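Local coordinates for protein MgGH51 (PDB 6ZPV) that probably releases terminal non-reducing alpha-L-arabinofuranosyl residues from arabinose-bearing polysaccharides, as a fungal GH51 glycosidase, at residues Y274-F277 / F278-T281. Sequence-based numbering, arbitrary orientation.
Sequences YLQF and FEDT
Gln276 NE2 donates to two carboxylates of the following helical turn, Glu279 OE1 and Asp280 OD1, at 3.0 Å each, while the opposite flank of helix 271-281 is packed with aromatic rings. On that dense flank, the Phe278 ring lies under the backbone of the preceding turn: Tyr274 O sits 3.1 Å above the ring plane, over its centre, and Tyr274 CB approaches Phe278 CZ at 3.7 Å. With CG anti to its own carbonyl carbon (chi1 -51°), Phe278 folds back toward Tyr274 and Leu275; Leu275 CD2 lies 4.0 Å from Phe278 CD2. Phe225 and Phe227, the latter edge-to-face with Phe278, join this barrel helix to strand 224-227 of the catalytic (beta/alpha)8 fold. One turn further on, Thr281 OG1 donates to Phe277 O (2.8 Å), and Thr281 CG2 comes within 3.4 Å of Phe277 CE1.

The polar side is looser and more solvent-accessible. A bend at chi2 (59°) turns the Gln276 amide toward both acids; each oxygen is met from above its carboxylate plane, and the amide stands nearly perpendicular to the Glu279 carboxylate (86°). A leucine here has no amide to offer, and would probably leave the OE1 side of Glu279 freer to turn and Asp280 OD1 more dependent on Arg205. Outside the helix, Arg205 forms a salt bridge with Asp280 OD1, and His337 hydrogen-bonds Glu279 OE2. One neutral amide between two acids therefore probably eases their mutual repulsion, while Arg205 at Asp280 is likely to offset part of the remaining charge and His337 engages Glu279.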
loop_
_atom_site.group_PDB
_atom_site.type_symbol
_atom_site.label_atom_id
_atom_site.label_comp_id
_atom_site.label_asym_id
_atom_site.label_seq_id
_atom_site.Cartn_x
_atom_site.Cartn_y
_atom_site.Cartn_z
ATOM N N TYR A 274 -2.298 -10.236 -1.594
ATOM C CA TYR A 274 -3.016 -9.067 -2.140
ATOM C C TYR A 274 -4.480 -9.437 -2.433
ATOM O O TYR A 274 -5.394 -8.732 -2.002
ATOM C CB TYR A 274 -2.301 -8.547 -3.411
ATOM C CG TYR A 274 -1.040 -7.765 -3.241
ATOM C CD1 TYR A 274 -1.077 -6.493 -2.685
ATOM C CD2 TYR A 274 0.187 -8.216 -3.721
ATOM C CE1 TYR A 274 0.050 -5.676 -2.625
ATOM C CE2 TYR A 274 1.322 -7.431 -3.635
ATOM C CZ TYR A 274 1.260 -6.163 -3.084
ATOM O OH TYR A 274 2.343 -5.309 -3.048
ATOM N N LEU A 275 -4.665 -10.494 -3.213
ATOM C CA LEU A 275 -6.015 -10.846 -3.640
ATOM C C LEU A 275 -6.939 -11.179 -2.466
ATOM O O LEU A 275 -8.111 -10.748 -2.475
ATOM C CB LEU A 275 -5.963 -12.022 -4.631
ATOM C CG LEU A 275 -5.229 -11.740 -5.939
ATOM C CD1 LEU A 275 -4.975 -13.013 -6.711
ATOM C CD2 LEU A 275 -6.009 -10.744 -6.784
ATOM N N GLN A 276 -6.412 -11.854 -1.457
ATOM C CA GLN A 276 -7.217 -12.178 -0.267
ATOM C C GLN A 276 -7.621 -10.872 0.438
ATOM O O GLN A 276 -8.752 -10.772 0.944
ATOM C CB GLN A 276 -6.460 -13.121 0.673
ATOM C CG GLN A 276 -7.321 -13.627 1.800
ATOM C CD GLN A 276 -8.544 -14.389 1.303
ATOM O OE1 GLN A 276 -8.374 -15.465 0.690
ATOM N NE2 GLN A 276 -9.753 -13.921 1.617
ATOM N N PHE A 277 -6.722 -9.902 0.517
ATOM C CA PHE A 277 -7.068 -8.613 1.146
ATOM C C PHE A 277 -8.190 -7.918 0.383
ATOM O O PHE A 277 -9.103 -7.337 0.994
ATOM C CB PHE A 277 -5.825 -7.722 1.171
ATOM C CG PHE A 277 -6.040 -6.378 1.811
ATOM C CD1 PHE A 277 -6.553 -6.286 3.101
ATOM C CD2 PHE A 277 -5.648 -5.221 1.174
ATOM C CE1 PHE A 277 -6.743 -5.057 3.705
ATOM C CE2 PHE A 277 -5.804 -3.997 1.804
ATOM C CZ PHE A 277 -6.292 -3.921 3.061
ATOM N N PHE A 278 -8.174 -8.011 -0.952
ATOM C CA PHE A 278 -9.258 -7.417 -1.750
ATOM C C PHE A 278 -10.607 -8.091 -1.415
ATOM O O PHE A 278 -11.622 -7.393 -1.181
ATOM C CB PHE A 278 -8.950 -7.490 -3.246
ATOM C CG PHE A 278 -7.601 -6.965 -3.644
ATOM C CD1 PHE A 278 -6.899 -6.050 -2.865
ATOM C CD2 PHE A 278 -6.981 -7.437 -4.780
ATOM C CE1 PHE A 278 -5.627 -5.643 -3.222
ATOM C CE2 PHE A 278 -5.704 -7.025 -5.132
ATOM C CZ PHE A 278 -5.012 -6.174 -4.328
ATOM N N GLU A 279 -10.582 -9.425 -1.385
ATOM C CA GLU A 279 -11.772 -10.177 -1.010
ATOM C C GLU A 279 -12.238 -9.752 0.381
ATOM O O GLU A 279 -13.470 -9.537 0.608
ATOM C CB GLU A 279 -11.497 -11.695 -1.036
ATOM C CG GLU A 279 -12.635 -12.535 -0.590
ATOM C CD GLU A 279 -12.353 -13.987 -0.877
ATOM O OE1 GLU A 279 -12.202 -14.786 0.120
ATOM O OE2 GLU A 279 -12.196 -14.331 -2.030
ATOM N N ASP A 280 -11.321 -9.560 1.313
ATOM C CA ASP A 280 -11.648 -9.243 2.711
ATOM C C ASP A 280 -12.175 -7.830 2.912
ATOM O O ASP A 280 -12.709 -7.553 3.979
ATOM C CB ASP A 280 -10.434 -9.488 3.611
ATOM C CG ASP A 280 -10.054 -10.963 3.749
ATOM O OD1 ASP A 280 -10.893 -11.834 3.401
ATOM O OD2 ASP A 280 -8.938 -11.216 4.250
ATOM N N THR A 281 -11.957 -6.936 1.982
ATOM C CA THR A 281 -12.335 -5.522 2.096
ATOM C C THR A 281 -13.385 -5.096 1.087
ATOM O O THR A 281 -13.822 -3.934 1.123
ATOM C CB THR A 281 -11.092 -4.653 1.947
ATOM O OG1 THR A 281 -10.495 -4.883 0.689
ATOM C CG2 THR A 281 -10.110 -4.813 3.067
#